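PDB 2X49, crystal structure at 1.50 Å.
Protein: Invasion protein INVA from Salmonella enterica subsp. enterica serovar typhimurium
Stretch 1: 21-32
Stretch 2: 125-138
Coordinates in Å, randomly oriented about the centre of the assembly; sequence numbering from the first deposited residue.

Stretch 1 (21-32) DLEKAQLAERLR
Stretch 2, residues 125-138: ALDELYHCLAVTLA

Stretch 2 is one uninterrupted helix, 125-138, held by i to i+4 backbone hydrogen bonds such as Leu-129 N to Ala-125 O (3.0 Å). Stretch 1 enters as a helix from Asp-21 and breaks its course at Gln-26, whose positive phi (54/45) makes a Schellman motif: Gln-26 N bonds Glu-23 O at 3.1 Å and Leu-27 N bonds Leu-22 O at 3.1 Å. Gln-26 is also the N-cap residue of the next helix, 27-32, so one residue turns the chain and starts it again. That second helix crosses 125-138 at -54°, nearer parallel than antiparallel, with the axes 10.9 Å apart at closest approach. The register is set by CA pairs: Leu-27 CA lies 8.2 Å from Leu-126 CA, and Leu-31 CA lies 6.5 Å from Tyr-130 CA.

No hydrogen bond joins the stretches; the contact is mainly apolar, hydrocarbon side chains packing by van der Waals contact and excluding water, and buries 421 Å² in all. Leu-126 (m, t) points toward stretch 1 and meets two residues ahead of the kink, its CD2 lying 3.9 Å from Leu-22 CD2 and its CD1 3.9 Å from Ala-25 CB. Leu-22 is also m, t. The small Ala-25 side chain points toward the partner helix.

Further along, Leu-27 (t, p) starts sideways, yet its CD1 reaches Leu-129 CD2 at 4.0 Å; Leu-129 shares the t, p rotamer. Leu-31, again t, p, gives up the most area, 92 Å². Its CD1 lies 3.8 Å from Tyr-130 CD1 and 4.2 Å from Leu-133 CB, while its CD2 lies 4.3 Å from Leu-137 CD1. Tyr-130 has chi1 169° and chi2 73°; Leu-133 and Leu-137 are both m, t.

Arg-30 (m, t, p, chi4 -170°) folds back across the turn: its NH1 donates to Ala-25 O at 2.8 Å, nearly straight at 168°. The same NH1 sits 4.4 Å from Leu-126 CD1, a loose packing contact.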

# COMPACT_ATOMS: atom_id res chain seq x y z
N ASP A 21 5.51 14.29 -23.35
CA ASP A 21 6.63 13.82 -22.49
C ASP A 21 6.31 12.52 -21.76
O ASP A 21 7.17 11.68 -21.61
CB ASP A 21 7.08 14.85 -21.47
CG ASP A 21 7.90 15.94 -22.10
OD1 ASP A 21 8.25 15.87 -23.30
OD2 ASP A 21 8.21 16.90 -21.36
N LEU A 22 5.04 12.34 -21.41
CA LEU A 22 4.58 11.16 -20.64
C LEU A 22 4.46 9.98 -21.57
O LEU A 22 4.81 8.84 -21.23
CB LEU A 22 3.26 11.46 -19.89
CG LEU A 22 3.41 12.47 -18.76
CD1 LEU A 22 2.01 12.85 -18.20
CD2 LEU A 22 4.36 12.01 -17.62
N GLU A 23 4.11 10.26 -22.79
CA GLU A 23 4.23 9.26 -23.85
C GLU A 23 5.66 8.81 -24.10
O GLU A 23 5.96 7.63 -24.29
CB GLU A 23 3.60 9.71 -25.18
CG GLU A 23 2.11 9.85 -25.03
CD GLU A 23 1.45 10.51 -26.23
OE1 GLU A 23 2.15 10.94 -27.17
OE2 GLU A 23 0.21 10.59 -26.21
N LYS A 24 6.56 9.78 -24.16
CA LYS A 24 7.96 9.46 -24.45
C LYS A 24 8.56 8.64 -23.34
O LYS A 24 9.43 7.81 -23.57
CB LYS A 24 8.81 10.70 -24.69
CG LYS A 24 8.47 11.36 -25.98
CD LYS A 24 9.06 12.76 -26.09
CE LYS A 24 9.19 13.15 -27.55
NZ LYS A 24 9.79 14.52 -27.69
N ALA A 25 8.08 8.93 -22.14
CA ALA A 25 8.58 8.27 -20.90
C ALA A 25 7.93 6.90 -20.72
O ALA A 25 8.30 6.12 -19.87
CB ALA A 25 8.31 9.12 -19.70
N GLN A 26 7.01 6.60 -21.60
CA GLN A 26 6.25 5.34 -21.57
C GLN A 26 5.57 5.09 -20.23
O GLN A 26 5.58 3.96 -19.68
CB GLN A 26 7.15 4.16 -21.93
CG GLN A 26 7.75 4.23 -23.36
CD GLN A 26 8.34 2.92 -23.85
OE1 GLN A 26 8.05 1.84 -23.32
NE2 GLN A 26 9.16 3.00 -24.89
N LEU A 27 4.96 6.14 -19.72
CA LEU A 27 4.21 6.12 -18.45
C LEU A 27 3.30 4.91 -18.37
O LEU A 27 3.33 4.16 -17.39
CB LEU A 27 3.37 7.37 -18.25
CG LEU A 27 2.59 7.47 -16.93
CD1 LEU A 27 3.54 7.35 -15.79
CD2 LEU A 27 1.77 8.76 -16.88
N ALA A 28 2.47 4.74 -19.38
CA ALA A 28 1.38 3.72 -19.29
C ALA A 28 1.96 2.33 -19.22
O ALA A 28 1.58 1.48 -18.38
CB ALA A 28 0.42 3.85 -20.50
N GLU A 29 2.96 2.12 -20.06
CA GLU A 29 3.55 0.79 -20.27
C GLU A 29 4.37 0.41 -19.05
O GLU A 29 4.33 -0.72 -18.57
CB GLU A 29 4.36 0.73 -21.57
CG GLU A 29 3.54 1.18 -22.84
CD GLU A 29 3.80 2.67 -23.31
OE1 GLU A 29 4.33 2.87 -24.45
OE2 GLU A 29 3.46 3.63 -22.59
N ARG A 30 5.04 1.42 -18.51
CA ARG A 30 5.94 1.21 -17.37
C ARG A 30 5.14 0.98 -16.07
O ARG A 30 5.52 0.18 -15.20
CB ARG A 30 6.90 2.37 -17.20
CG ARG A 30 8.02 2.27 -18.17
CD ARG A 30 8.70 3.64 -18.32
NE ARG A 30 9.48 3.95 -17.13
CZ ARG A 30 10.04 5.13 -16.85
NH1 ARG A 30 9.95 6.16 -17.67
NH2 ARG A 30 10.73 5.25 -15.72
N LEU A 31 4.01 1.67 -15.96
CA LEU A 31 3.08 1.45 -14.83
C LEU A 31 2.66 -0.02 -14.81
O LEU A 31 2.66 -0.68 -13.75
CB LEU A 31 1.85 2.37 -14.88
CG LEU A 31 0.69 2.06 -13.93
CD1 LEU A 31 1.20 2.19 -12.50
CD2 LEU A 31 -0.53 3.03 -14.20
N ARG A 32 2.31 -0.51 -15.98
CA ARG A 32 1.78 -1.89 -16.10
C ARG A 32 2.86 -2.90 -15.84
O ARG A 32 2.66 -3.85 -15.08
CB ARG A 32 1.09 -2.19 -17.43
CG ARG A 32 -0.17 -1.38 -17.58
CD ARG A 32 -0.84 -1.64 -18.89
NE ARG A 32 -1.66 -2.84 -18.75
CZ ARG A 32 -1.93 -3.72 -19.69
NH1 ARG A 32 -1.43 -3.62 -20.91
NH2 ARG A 32 -2.71 -4.74 -19.40
N ALA A 125 10.55 12.59 -9.93
CA ALA A 125 9.15 12.88 -10.05
C ALA A 125 8.33 11.70 -10.64
O ALA A 125 7.24 11.37 -10.13
CB ALA A 125 8.87 14.20 -10.77
N LEU A 126 8.88 11.04 -11.65
CA LEU A 126 8.17 9.90 -12.30
C LEU A 126 8.13 8.68 -11.37
O LEU A 126 7.16 7.92 -11.32
CB LEU A 126 8.76 9.59 -13.68
CG LEU A 126 8.43 10.61 -14.77
CD1 LEU A 126 9.12 10.24 -16.10
CD2 LEU A 126 6.94 10.79 -14.97
N ASP A 127 9.16 8.56 -10.54
CA ASP A 127 9.23 7.49 -9.54
C ASP A 127 8.20 7.70 -8.44
O ASP A 127 7.59 6.76 -7.93
CB ASP A 127 10.62 7.36 -8.93
CG ASP A 127 11.61 6.68 -9.88
OD1 ASP A 127 11.18 6.01 -10.87
OD2 ASP A 127 12.83 6.80 -9.66
N GLU A 128 8.02 8.96 -8.08
CA GLU A 128 7.02 9.32 -7.08
C GLU A 128 5.60 9.06 -7.65
O GLU A 128 4.74 8.52 -6.99
CB GLU A 128 7.17 10.77 -6.60
CG GLU A 128 6.04 11.23 -5.68
CD GLU A 128 6.10 10.63 -4.28
OE1 GLU A 128 6.97 9.78 -3.97
OE2 GLU A 128 5.24 11.03 -3.46
N LEU A 129 5.42 9.38 -8.91
CA LEU A 129 4.10 9.25 -9.54
C LEU A 129 3.71 7.77 -9.61
O LEU A 129 2.62 7.38 -9.26
CB LEU A 129 4.10 9.81 -10.96
CG LEU A 129 2.78 9.60 -11.76
CD1 LEU A 129 1.58 10.12 -11.03
CD2 LEU A 129 2.92 10.24 -13.11
N TYR A 130 4.70 6.97 -9.96
CA TYR A 130 4.48 5.50 -9.97
C TYR A 130 4.11 5.01 -8.57
O TYR A 130 3.14 4.23 -8.39
CB TYR A 130 5.72 4.73 -10.43
CG TYR A 130 5.53 3.25 -10.15
CD1 TYR A 130 4.67 2.51 -10.91
CD2 TYR A 130 6.21 2.61 -9.15
CE1 TYR A 130 4.44 1.18 -10.65
CE2 TYR A 130 5.99 1.26 -8.87
CZ TYR A 130 5.11 0.55 -9.64
OH TYR A 130 4.87 -0.82 -9.40
N HIS A 131 4.83 5.45 -7.55
CA HIS A 131 4.50 5.03 -6.17
C HIS A 131 3.09 5.41 -5.76
O HIS A 131 2.32 4.59 -5.23
CB HIS A 131 5.51 5.58 -5.16
CG HIS A 131 5.37 5.02 -3.77
ND1 HIS A 131 5.32 5.63 -2.57
CD2 HIS A 131 5.30 3.66 -3.52
CE1 HIS A 131 5.22 4.64 -1.61
NE2 HIS A 131 5.23 3.47 -2.21
N CYS A 132 2.72 6.65 -6.04
CA CYS A 132 1.37 7.16 -5.73
C CYS A 132 0.32 6.26 -6.38
O CYS A 132 -0.67 5.83 -5.75
CB CYS A 132 1.17 8.56 -6.28
SG CYS A 132 1.93 9.80 -5.24
N LEU A 133 0.54 6.02 -7.66
CA LEU A 133 -0.45 5.22 -8.47
C LEU A 133 -0.53 3.79 -7.95
O LEU A 133 -1.62 3.20 -7.76
CB LEU A 133 -0.09 5.22 -9.94
CG LEU A 133 -0.32 6.55 -10.61
CD1 LEU A 133 0.34 6.57 -12.01
CD2 LEU A 133 -1.82 6.81 -10.79
N ALA A 134 0.64 3.24 -7.66
CA ALA A 134 0.69 1.84 -7.21
C ALA A 134 -0.03 1.65 -5.91
O ALA A 134 -0.77 0.66 -5.72
CB ALA A 134 2.11 1.37 -7.10
N VAL A 135 0.19 2.56 -4.98
CA VAL A 135 -0.44 2.48 -3.65
C VAL A 135 -1.96 2.50 -3.80
O VAL A 135 -2.71 1.72 -3.20
CB VAL A 135 0.08 3.63 -2.74
CG1 VAL A 135 -0.78 3.89 -1.53
CG2 VAL A 135 1.54 3.34 -2.41
N THR A 136 -2.42 3.36 -4.69
CA THR A 136 -3.85 3.57 -4.84
C THR A 136 -4.47 2.39 -5.57
O THR A 136 -5.57 1.95 -5.25
CB THR A 136 -4.16 4.89 -5.61
OG1 THR A 136 -3.54 5.97 -4.89
CG2 THR A 136 -5.64 5.14 -5.71
N LEU A 137 -3.73 1.88 -6.54
CA LEU A 137 -4.21 0.71 -7.33
C LEU A 137 -4.25 -0.56 -6.51
O LEU A 137 -5.18 -1.34 -6.63
CB LEU A 137 -3.44 0.54 -8.62
CG LEU A 137 -3.75 1.60 -9.65
CD1 LEU A 137 -2.71 1.66 -10.78
CD2 LEU A 137 -5.13 1.43 -10.29
N ALA A 138 -3.25 -0.75 -5.65
CA ALA A 138 -3.23 -1.92 -4.72
C ALA A 138 -4.49 -1.91 -3.88
O ALA A 138 -5.16 -2.92 -3.71
CB ALA A 138 -1.97 -1.90 -3.81